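Local atomic coordinates of seryl-tRNA synthetase (Pyrococcus horikoshii, PDB entry 2DQ0), a protein that catalyses the ATP-dependent attachment of serine to tRNA(Ser), and probably also to tRNA(Sec), as a homodimeric class II aminoacyl-tRNA synthetase. Residues Thr38-Lys43 with Glu94-Ile99; Lys45-Leu50 with Glu87-Val92; Trp129-Val134 with Glu151-Glu156; Pro159-Asp164 with Pro363-Phe368. All blocks are in the same frame, centred on the assembly; numbering follows the deposited sequence.

Interaction 1. Residues Thr38-Lys43 with Glu94-Ile99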
# COMPACT_ATOMS: atom_id res chain seq x y z
N THR A 38 -13.39 27.00 -33.11
CA THR A 38 -14.09 27.82 -34.08
C THR A 38 -15.18 27.01 -34.75
O THR A 38 -16.32 27.46 -34.85
CB THR A 38 -13.09 28.40 -35.09
OG1 THR A 38 -12.53 29.59 -34.53
CG2 THR A 38 -13.77 28.75 -36.41
N GLU A 39 -14.85 25.81 -35.20
CA GLU A 39 -15.85 24.97 -35.83
C GLU A 39 -17.00 24.71 -34.84
O GLU A 39 -18.20 24.75 -35.20
CB GLU A 39 -15.18 23.66 -36.25
CG GLU A 39 -16.09 22.70 -36.99
CD GLU A 39 -15.30 21.64 -37.73
OE1 GLU A 39 -15.94 20.72 -38.30
OE2 GLU A 39 -14.05 21.74 -37.76
N TRP A 40 -16.62 24.47 -33.58
CA TRP A 40 -17.55 24.21 -32.49
C TRP A 40 -18.58 25.33 -32.37
O TRP A 40 -19.79 25.08 -32.40
CB TRP A 40 -16.76 24.07 -31.17
CG TRP A 40 -17.58 23.99 -29.90
CD1 TRP A 40 -18.49 23.04 -29.58
CD2 TRP A 40 -17.56 24.91 -28.79
NE1 TRP A 40 -19.04 23.29 -28.35
CE2 TRP A 40 -18.48 24.43 -27.84
CE3 TRP A 40 -16.84 26.07 -28.51
CZ2 TRP A 40 -18.72 25.09 -26.63
CZ3 TRP A 40 -17.08 26.73 -27.30
CH2 TRP A 40 -18.01 26.23 -26.37
N ARG A 41 -18.12 26.57 -32.24
CA ARG A 41 -19.03 27.70 -32.10
C ARG A 41 -19.83 27.99 -33.38
O ARG A 41 -20.94 28.51 -33.32
CB ARG A 41 -18.28 28.95 -31.63
CG ARG A 41 -16.87 29.11 -32.18
CD ARG A 41 -16.10 30.26 -31.50
NE ARG A 41 -16.15 30.15 -30.04
CZ ARG A 41 -17.13 30.63 -29.28
NH1 ARG A 41 -18.16 31.26 -29.84
NH2 ARG A 41 -17.10 30.47 -27.96
N THR A 42 -19.27 27.64 -34.53
CA THR A 42 -19.99 27.89 -35.77
C THR A 42 -21.20 26.97 -35.83
O THR A 42 -22.32 27.42 -36.13
CB THR A 42 -19.09 27.65 -37.01
OG1 THR A 42 -18.10 28.69 -37.09
CG2 THR A 42 -19.92 27.64 -38.29
N LYS A 43 -20.99 25.69 -35.54
CA LYS A 43 -22.10 24.76 -35.60
C LYS A 43 -23.19 25.12 -34.59
O LYS A 43 -24.38 24.98 -34.87
CB LYS A 43 -21.63 23.33 -35.39
CG LYS A 43 -20.97 22.73 -36.60
CD LYS A 43 -20.52 21.30 -36.33
CE LYS A 43 -19.70 20.81 -37.50
NZ LYS A 43 -20.45 21.06 -38.76
N GLU A 94 -18.67 15.55 -30.45
CA GLU A 94 -17.41 15.00 -30.92
C GLU A 94 -16.34 16.08 -30.93
O GLU A 94 -15.19 15.83 -30.57
CB GLU A 94 -17.55 14.38 -32.32
CG GLU A 94 -17.97 15.37 -33.41
CD GLU A 94 -17.64 14.90 -34.83
OE1 GLU A 94 -16.43 14.76 -35.14
OE2 GLU A 94 -18.58 14.67 -35.63
N LEU A 95 -16.72 17.29 -31.32
CA LEU A 95 -15.78 18.41 -31.35
C LEU A 95 -15.26 18.75 -29.95
O LEU A 95 -14.05 18.94 -29.76
CB LEU A 95 -16.46 19.62 -31.99
CG LEU A 95 -16.02 20.09 -33.38
CD1 LEU A 95 -15.55 18.94 -34.26
CD2 LEU A 95 -17.19 20.82 -33.99
N LYS A 96 -16.16 18.82 -28.97
CA LYS A 96 -15.75 19.12 -27.59
C LYS A 96 -14.81 18.01 -27.10
O LYS A 96 -13.88 18.25 -26.34
CB LYS A 96 -16.97 19.18 -26.66
CG LYS A 96 -17.86 20.39 -26.86
CD LYS A 96 -19.11 20.33 -25.97
CE LYS A 96 -20.02 21.54 -26.17
NZ LYS A 96 -21.31 21.40 -25.44
N LYS A 97 -15.07 16.80 -27.55
CA LYS A 97 -14.28 15.66 -27.16
C LYS A 97 -12.83 15.84 -27.63
O LYS A 97 -11.89 15.64 -26.85
CB LYS A 97 -14.91 14.40 -27.76
CG LYS A 97 -14.56 13.08 -27.08
CD LYS A 97 -15.71 12.09 -27.23
CE LYS A 97 -16.99 12.62 -26.57
NZ LYS A 97 -18.21 11.77 -26.77
N LYS A 98 -12.64 16.20 -28.90
CA LYS A 98 -11.30 16.39 -29.45
C LYS A 98 -10.61 17.58 -28.80
O LYS A 98 -9.40 17.56 -28.57
CB LYS A 98 -11.37 16.60 -30.97
CG LYS A 98 -12.03 15.45 -31.74
CD LYS A 98 -12.19 15.79 -33.23
CE LYS A 98 -13.22 14.90 -33.94
NZ LYS A 98 -13.73 15.51 -35.22
N ILE A 99 -11.38 18.61 -28.49
CA ILE A 99 -10.80 19.78 -27.86
C ILE A 99 -10.26 19.45 -26.47
O ILE A 99 -9.11 19.76 -26.15
CB ILE A 99 -11.83 20.93 -27.75
CG1 ILE A 99 -12.17 21.46 -29.13
CG2 ILE A 99 -11.29 22.05 -26.88
CD1 ILE A 99 -13.42 22.29 -29.16

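Interaction 2. Residues Lys45-Leu50 with Glu87-Val92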
# COMPACT_ATOMS: atom_id res chain seq x y z
N LYS A 45 -23.97 28.14 -33.55
CA LYS A 45 -24.71 29.28 -34.06
C LYS A 45 -25.69 28.76 -35.12
O LYS A 45 -26.81 29.27 -35.25
CB LYS A 45 -23.76 30.33 -34.65
CG LYS A 45 -24.40 31.70 -34.82
CD LYS A 45 -25.02 32.21 -33.50
CE LYS A 45 -25.58 33.63 -33.62
NZ LYS A 45 -24.53 34.66 -33.93
N GLU A 46 -25.27 27.74 -35.86
CA GLU A 46 -26.10 27.11 -36.88
C GLU A 46 -27.34 26.53 -36.20
O GLU A 46 -28.46 26.70 -36.67
CB GLU A 46 -25.34 25.96 -37.56
CG GLU A 46 -25.29 25.99 -39.08
CD GLU A 46 -26.64 25.80 -39.73
OE1 GLU A 46 -27.45 26.75 -39.72
OE2 GLU A 46 -26.89 24.69 -40.27
N ILE A 47 -27.11 25.82 -35.09
CA ILE A 47 -28.19 25.20 -34.33
C ILE A 47 -29.24 26.23 -33.90
O ILE A 47 -30.45 26.01 -34.06
CB ILE A 47 -27.62 24.43 -33.10
CG1 ILE A 47 -26.80 23.21 -33.59
CG2 ILE A 47 -28.75 23.98 -32.17
CD1 ILE A 47 -26.10 22.41 -32.49
N ASN A 48 -28.80 27.35 -33.35
CA ASN A 48 -29.75 28.37 -32.95
C ASN A 48 -30.52 28.88 -34.16
O ASN A 48 -31.73 29.10 -34.09
CB ASN A 48 -29.04 29.51 -32.24
CG ASN A 48 -28.60 29.12 -30.84
OD1 ASN A 48 -29.15 28.19 -30.24
ND2 ASN A 48 -27.62 29.85 -30.30
N ARG A 49 -29.82 29.06 -35.27
CA ARG A 49 -30.42 29.54 -36.50
C ARG A 49 -31.55 28.58 -36.81
O ARG A 49 -32.66 28.99 -37.15
CB ARG A 49 -29.39 29.52 -37.64
CG ARG A 49 -29.35 30.75 -38.58
CD ARG A 49 -30.43 30.75 -39.68
NE ARG A 49 -30.63 29.45 -40.32
CZ ARG A 49 -29.66 28.69 -40.82
NH1 ARG A 49 -28.40 29.10 -40.74
NH2 ARG A 49 -29.94 27.51 -41.37
N LEU A 50 -31.26 27.29 -36.67
CA LEU A 50 -32.25 26.27 -36.95
C LEU A 50 -33.37 26.25 -35.92
O LEU A 50 -34.52 26.08 -36.28
CB LEU A 50 -31.60 24.90 -37.06
CG LEU A 50 -30.85 24.65 -38.38
CD1 LEU A 50 -30.18 23.27 -38.32
CD2 LEU A 50 -31.83 24.73 -39.58
N GLU A 87 -27.93 16.19 -35.75
CA GLU A 87 -26.61 15.97 -36.34
C GLU A 87 -25.63 17.00 -35.83
O GLU A 87 -24.55 16.65 -35.36
CB GLU A 87 -26.69 16.02 -37.86
CG GLU A 87 -27.35 14.79 -38.49
CD GLU A 87 -27.80 15.02 -39.93
OE1 GLU A 87 -28.40 14.08 -40.52
OE2 GLU A 87 -27.56 16.12 -40.48
N LEU A 88 -26.00 18.26 -35.94
CA LEU A 88 -25.13 19.32 -35.46
C LEU A 88 -24.78 19.09 -33.99
O LEU A 88 -23.63 19.20 -33.58
CB LEU A 88 -25.80 20.69 -35.66
CG LEU A 88 -25.94 21.00 -37.16
CD1 LEU A 88 -26.79 22.26 -37.37
CD2 LEU A 88 -24.53 21.15 -37.76
N GLU A 89 -25.79 18.73 -33.19
CA GLU A 89 -25.57 18.49 -31.78
C GLU A 89 -24.55 17.40 -31.55
O GLU A 89 -23.61 17.55 -30.76
CB GLU A 89 -26.90 18.14 -31.10
CG GLU A 89 -27.80 19.34 -30.89
CD GLU A 89 -29.13 18.97 -30.26
OE1 GLU A 89 -29.85 19.90 -29.82
OE2 GLU A 89 -29.47 17.77 -30.23
N ASN A 90 -24.70 16.29 -32.25
CA ASN A 90 -23.75 15.21 -32.08
C ASN A 90 -22.41 15.59 -32.68
O ASN A 90 -21.37 15.10 -32.23
CB ASN A 90 -24.32 13.94 -32.70
CG ASN A 90 -25.63 13.52 -32.06
OD1 ASN A 90 -25.73 13.43 -30.83
ND2 ASN A 90 -26.64 13.28 -32.88
N GLU A 91 -22.41 16.45 -33.68
CA GLU A 91 -21.14 16.87 -34.26
C GLU A 91 -20.44 17.80 -33.27
O GLU A 91 -19.21 17.81 -33.19
CB GLU A 91 -21.36 17.61 -35.60
CG GLU A 91 -21.59 16.69 -36.81
CD GLU A 91 -21.92 17.46 -38.11
OE1 GLU A 91 -22.35 16.80 -39.08
OE2 GLU A 91 -21.74 18.70 -38.15
N VAL A 92 -21.22 18.55 -32.51
CA VAL A 92 -20.65 19.47 -31.53
C VAL A 92 -20.10 18.70 -30.34
O VAL A 92 -19.15 19.14 -29.70
CB VAL A 92 -21.70 20.49 -31.06
CG1 VAL A 92 -21.21 21.21 -29.82
CG2 VAL A 92 -21.95 21.50 -32.17

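Interaction 3. Residues Trp129-Val134 with Glu151-Glu156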
# COMPACT_ATOMS: atom_id res chain seq x y z
N TRP A 129 21.28 26.78 3.54
CA TRP A 129 21.21 26.76 4.99
C TRP A 129 22.14 25.68 5.56
O TRP A 129 22.29 24.63 4.96
CB TRP A 129 19.76 26.49 5.42
CG TRP A 129 19.56 26.51 6.91
CD1 TRP A 129 19.27 27.59 7.69
CD2 TRP A 129 19.82 25.42 7.81
NE1 TRP A 129 19.34 27.25 9.02
CE2 TRP A 129 19.68 25.93 9.12
CE3 TRP A 129 20.16 24.07 7.64
CZ2 TRP A 129 19.88 25.14 10.25
CZ3 TRP A 129 20.36 23.29 8.77
CH2 TRP A 129 20.22 23.82 10.06
N GLY A 130 22.76 25.96 6.71
CA GLY A 130 23.60 24.96 7.37
C GLY A 130 25.10 24.89 7.10
O GLY A 130 25.63 25.57 6.22
N LYS A 131 25.78 24.04 7.86
CA LYS A 131 27.23 23.85 7.73
C LYS A 131 27.54 22.43 7.25
O LYS A 131 27.58 21.48 8.04
CB LYS A 131 27.94 24.10 9.06
CG LYS A 131 29.43 23.83 9.04
CD LYS A 131 30.05 24.27 10.35
CE LYS A 131 31.56 24.12 10.37
NZ LYS A 131 32.13 24.49 11.71
N ALA A 132 27.77 22.33 5.95
CA ALA A 132 28.05 21.06 5.31
C ALA A 132 29.38 20.45 5.69
O ALA A 132 30.39 21.14 5.84
CB ALA A 132 27.99 21.23 3.79
N ARG A 133 29.37 19.14 5.83
CA ARG A 133 30.58 18.41 6.14
C ARG A 133 30.99 17.80 4.80
O ARG A 133 30.34 16.89 4.31
CB ARG A 133 30.29 17.36 7.19
CG ARG A 133 29.72 17.98 8.48
CD ARG A 133 29.20 16.94 9.48
NE ARG A 133 30.22 16.00 9.91
CZ ARG A 133 29.96 14.75 10.29
NH1 ARG A 133 28.71 14.30 10.29
NH2 ARG A 133 30.95 13.94 10.66
N VAL A 134 32.04 18.35 4.21
CA VAL A 134 32.56 17.92 2.92
C VAL A 134 33.88 17.14 2.98
O VAL A 134 34.82 17.50 3.68
CB VAL A 134 32.81 19.15 2.00
CG1 VAL A 134 33.20 18.69 0.58
CG2 VAL A 134 31.57 20.06 1.98
N GLU A 151 28.23 27.79 4.25
CA GLU A 151 29.29 27.49 5.21
C GLU A 151 29.60 26.00 5.16
O GLU A 151 28.74 25.21 4.79
CB GLU A 151 28.88 27.92 6.62
CG GLU A 151 30.08 28.08 7.55
CD GLU A 151 31.26 28.79 6.87
OE1 GLU A 151 31.11 29.98 6.52
OE2 GLU A 151 32.33 28.16 6.67
N TYR A 152 30.83 25.62 5.50
CA TYR A 152 31.19 24.21 5.46
C TYR A 152 32.46 23.84 6.19
O TYR A 152 33.36 24.64 6.35
CB TYR A 152 31.32 23.75 4.01
CG TYR A 152 32.53 24.31 3.31
CD1 TYR A 152 33.73 23.59 3.24
CD2 TYR A 152 32.49 25.57 2.72
CE1 TYR A 152 34.85 24.11 2.58
CE2 TYR A 152 33.59 26.10 2.06
CZ TYR A 152 34.76 25.36 1.98
OH TYR A 152 35.82 25.88 1.27
N GLU A 153 32.53 22.58 6.60
CA GLU A 153 33.66 22.05 7.33
C GLU A 153 34.25 20.93 6.48
O GLU A 153 33.52 20.15 5.88
CB GLU A 153 33.14 21.52 8.66
CG GLU A 153 34.15 20.87 9.56
CD GLU A 153 33.53 20.49 10.90
OE1 GLU A 153 33.24 21.41 11.71
OE2 GLU A 153 33.32 19.28 11.12
N ILE A 154 35.57 20.86 6.40
CA ILE A 154 36.24 19.83 5.62
C ILE A 154 36.43 18.62 6.51
O ILE A 154 36.82 18.76 7.67
CB ILE A 154 37.61 20.27 5.12
CG1 ILE A 154 37.44 21.40 4.11
CG2 ILE A 154 38.37 19.08 4.53
CD1 ILE A 154 36.61 21.02 2.91
N LEU A 155 36.15 17.45 5.97
CA LEU A 155 36.29 16.22 6.73
C LEU A 155 37.56 15.51 6.37
O LEU A 155 37.94 15.42 5.17
CB LEU A 155 35.12 15.28 6.47
CG LEU A 155 33.72 15.67 6.91
CD1 LEU A 155 32.72 14.73 6.21
CD2 LEU A 155 33.59 15.60 8.42
N GLU A 156 38.19 14.97 7.41
CA GLU A 156 39.42 14.21 7.29
C GLU A 156 39.14 12.92 6.51
O GLU A 156 39.50 12.77 5.33
CB GLU A 156 39.94 13.82 8.68
CG GLU A 156 40.27 14.96 9.64
CD GLU A 156 39.13 15.30 10.59
OE1 GLU A 156 39.42 15.86 11.68
OE2 GLU A 156 37.95 15.03 10.25

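Interaction 4. Residues Pro159-Asp164 with Pro363-Phe368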
# COMPACT_ATOMS: atom_id res chain seq x y z
N PRO A 159 33.51 10.18 4.28
CA PRO A 159 32.16 9.85 4.77
C PRO A 159 31.51 8.75 3.92
O PRO A 159 31.65 8.73 2.70
CB PRO A 159 31.43 11.19 4.66
CG PRO A 159 32.11 11.86 3.49
CD PRO A 159 33.57 11.55 3.75
N LYS A 160 30.81 7.83 4.58
CA LYS A 160 30.18 6.71 3.90
C LYS A 160 28.81 6.99 3.25
O LYS A 160 28.12 7.96 3.59
CB LYS A 160 30.04 5.52 4.87
CG LYS A 160 31.36 5.10 5.53
CD LYS A 160 31.26 3.75 6.27
CE LYS A 160 32.58 3.35 6.95
NZ LYS A 160 32.90 4.11 8.24
N LEU A 161 28.44 6.13 2.32
CA LEU A 161 27.16 6.23 1.63
C LEU A 161 26.10 5.66 2.55
O LEU A 161 26.37 4.75 3.35
CB LEU A 161 27.20 5.42 0.35
CG LEU A 161 27.96 6.17 -0.72
CD1 LEU A 161 28.15 5.22 -1.91
CD2 LEU A 161 27.21 7.47 -1.11
N HIS A 162 24.88 6.18 2.44
CA HIS A 162 23.82 5.71 3.33
C HIS A 162 23.60 4.20 3.28
O HIS A 162 23.35 3.56 4.32
CB HIS A 162 22.50 6.46 3.05
CG HIS A 162 21.61 5.78 2.06
ND1 HIS A 162 21.75 5.94 0.70
CD2 HIS A 162 20.57 4.94 2.24
CE1 HIS A 162 20.81 5.24 0.09
NE2 HIS A 162 20.08 4.63 1.00
N VAL A 163 23.73 3.61 2.09
CA VAL A 163 23.55 2.18 1.93
C VAL A 163 24.54 1.45 2.83
O VAL A 163 24.17 0.55 3.58
CB VAL A 163 23.80 1.75 0.49
CG1 VAL A 163 23.20 0.38 0.26
CG2 VAL A 163 23.22 2.78 -0.49
N ASP A 164 25.80 1.85 2.79
CA ASP A 164 26.78 1.19 3.62
C ASP A 164 26.50 1.38 5.10
O ASP A 164 26.71 0.46 5.89
CB ASP A 164 28.18 1.65 3.23
CG ASP A 164 28.56 1.17 1.83
OD1 ASP A 164 28.56 -0.07 1.62
OD2 ASP A 164 28.82 2.02 0.94
N PRO A 363 26.74 14.28 2.50
CA PRO A 363 28.18 14.07 2.71
C PRO A 363 28.80 12.89 1.97
O PRO A 363 29.84 13.04 1.33
CB PRO A 363 28.27 13.94 4.23
CG PRO A 363 27.18 14.89 4.70
CD PRO A 363 26.04 14.58 3.76
N GLY A 364 28.17 11.72 2.05
CA GLY A 364 28.69 10.53 1.38
C GLY A 364 28.69 10.60 -0.13
O GLY A 364 29.66 10.24 -0.78
N GLN A 365 27.59 11.05 -0.71
CA GLN A 365 27.48 11.17 -2.15
C GLN A 365 28.31 12.34 -2.68
O GLN A 365 28.67 12.37 -3.86
CB GLN A 365 26.04 11.42 -2.55
CG GLN A 365 25.15 10.19 -2.57
CD GLN A 365 23.76 10.54 -3.07
OE1 GLN A 365 23.61 11.29 -4.03
NE2 GLN A 365 22.75 9.99 -2.42
N GLY A 366 28.59 13.31 -1.81
CA GLY A 366 29.33 14.46 -2.25
C GLY A 366 28.43 15.34 -3.12
O GLY A 366 28.91 15.98 -4.04
N LYS A 367 27.13 15.35 -2.85
CA LYS A 367 26.22 16.20 -3.63
C LYS A 367 24.88 16.59 -2.97
O LYS A 367 24.50 16.06 -1.93
CB LYS A 367 25.95 15.56 -5.01
CG LYS A 367 25.60 14.11 -4.96
CD LYS A 367 25.48 13.52 -6.36
CE LYS A 367 26.82 13.37 -7.07
NZ LYS A 367 26.69 12.52 -8.30
N PHE A 368 24.19 17.56 -3.56
CA PHE A 368 22.89 17.97 -3.05
C PHE A 368 21.84 17.07 -3.72
O PHE A 368 21.85 16.91 -4.93
CB PHE A 368 22.60 19.43 -3.38
CG PHE A 368 23.41 20.41 -2.60
CD1 PHE A 368 24.65 20.85 -3.08
CD2 PHE A 368 22.93 20.94 -1.40
CE1 PHE A 368 25.39 21.81 -2.37
CE2 PHE A 368 23.66 21.90 -0.68
CZ PHE A 368 24.89 22.33 -1.17

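Interaction 1. Residues Thr38-Lys43 with Glu94-Ile99
W40 and L95 are nearest across the contact, their CA atoms 6.2 Å apart, where helical segments 38-43 and 94-99 run antiparallel at 158° with their axes 9.7 Å apart. L95 offers its CD2 methyl to several partners: CG of E39 lies 3.7 Å from it and CD of K43 4.1 Å. The side chains of E39 and K43 cross that of L95 at about a right angle and touch it with methylene groups, while the ammonium of K43 goes on to a salt bridge with E91. In W40, CG is anti to the backbone N (chi1 172°), and the indole presents an edge to K96, whose CE lies near the ring plane and whose CG is 3.8 Å from CD1 of W40. CB of W40 also meets CD1 of I99, at 4.3 Å. An alanine at W40 would probably open a gap beside V92, which the indole also touches, and set the K96 chain free to turn. With neither hydrogen bonds nor salt bridges between the two segments, cohesion here rests on apolar side chains and the aliphatic stems of charged ones, consistent with the antiparallel coiled-coil arm of the N-terminal, tRNA-binding domain.

Interaction 2. Residues Lys45-Leu50 with Glu87-Val92
I47 and L88 carry most of the apolar contact, their side chains passing alongside with opposite headings. CG1 of I47, placed anti to the carbonyl carbon (chi1 -68°), lies 3.4 Å from CB of L88. CD1 of I47 reaches further along the facing helix, to CG2 of V92 at 4.3 Å. L88 has a second apolar neighbour in L50, whose side chain crosses it at about a right angle with the two CD1 methyls 3.7 Å apart; L50 also rests on I81 and I85 of helix 72-103. An alanine at I47 would probably open a gap between the helices, leaving CB of L88 and CG2 of V92 without their mate.

The short segments run antiparallel at 160° with axes 10.0 Å apart, and the CA atoms of I47 and L88 are 6.7 Å apart. Inward residues W40, K43, I47 and L50 on one helix, and L88, V92, L95 and I99 on the other, recur at intervals of three and four, the heptad spacing of a coiled coil.

Two glutamates add van der Waals contacts. OE2 of E46 stands 3.8 Å from CD1 of L88, and CG of E89 is 3.9 Å from CD1 of I47. Between segments 45-50 and 87-92 no salt bridge forms: the E46 chain bends at chi2, and OE1 pairs with NH1 of R49 at 2.7 Å, while E87 pairs with R84 inside its own helix. E91, by contrast, reaches across to K43 on the facing helix.

Interaction 3. Residues Trp129-Val134 with Glu151-Glu156
V134 approaches the Y152 ring obliquely with its CG2 methyl, which is 4.2 Å from CB of Y152, while CD1 of I154 sits at the ring's edge, in its plane. The ring of F142 also meets Y152, with the planes at about 50°. The other flat group, the R133 guanidinium, meets CD2 of L155 obliquely: a bend at chi3 (59°) brings NE to 3.7 Å from that methyl. Its NH1 and NH2 are bonded to the carbonyls of N420 and Q422.

Between these groups runs a parallel strand pair, with the segment axes at 28°. The bonds pass back and forth: E153 N gives to A132 O at 2.7 Å, V134 N to E153 O, and L155 N to V134 O. A132 N gives a longer one to E151 O, at 3.3 Å. Helix 139-146 links the two strands in a beta-alpha-beta crossover and packs on one face, F142 against A132 and V134, L139 against Y152 and I154.

R133 and E153 point to the opposite face. There the extended K131 chain crosses E153 obliquely, and NZ makes a weak salt bridge to OE1 of E153 at 3.3 Å. Just before K131, G130 has a positive phi at which a CB would be jammed against the preceding carbonyl oxygen and would clash with the W129 ring.

Interaction 4. Residues Pro159-Asp164 with Pro363-Phe368
G364 is pressed so closely against the backbone of K160 that a side chain has no place: a CB built on it would fall 2.2 Å from K160 O. Instead its CA makes a CA-H...O contact with that oxygen at 3.4 Å, with an angle of 139° at the hydrogen. The CA atoms of G364 and L161 are 4.6 Å apart, so this is a meeting of main chains.

The proline rings of P159 and P363 meet beside the glycine, their CB atoms 4.2 Å apart, and CG of P159 also lies against the P363 carbonyl oxygen. L161, its CG anti to the carbonyl carbon (chi1 -77°), lays CD2 over the peptide that follows G364, 3.6 Å from G364 C, and meets CG of Q365 at 3.7 Å.

Direct hydrogen bonds between the segments are lacking, but E419 of helix 410-420 bridges them: its OE1 accepts from Q365 N and its OE2 from H162 N. The far end of Q365 turns to another partner, R369, which binds OE1. L161 is the N-cap residue of helix 162-168, so the contact lies at the start of that helix.

The partner loop is the turn of the antiparallel hairpin formed by strands 354-362 and 367-376, where G366, with its positive phi, and K367 form a G1 beta bulge. The second of these strands belongs to the antiparallel sheet of the class II catalytic core and carries the predicted ATP-binding residues E370 to S373.

In the fold
Interactions 1 and 2 are successive layers of one helical hairpin, 10 Å apart between centres, with interaction 2 nested inside the chain loop that interaction 1 closes. They are joined by the K43 NZ to E91 OE2 salt bridge of 2.8 Å and by W40 CD1 on V92 CG1 at 3.3 Å. Interactions 3 and 4 lie across the chain's centre, interaction 3 about 60 Å from interaction 1, centre to centre. Their own centres are 13 Å apart, and R133 O touches P363 CB at 3.6 Å. In interaction 4 the Q365 side chain is about 11 Å from the bound seryl-adenylate analogue, too far to touch it, whereas interactions 1 to 3 lie away from the annotated sites.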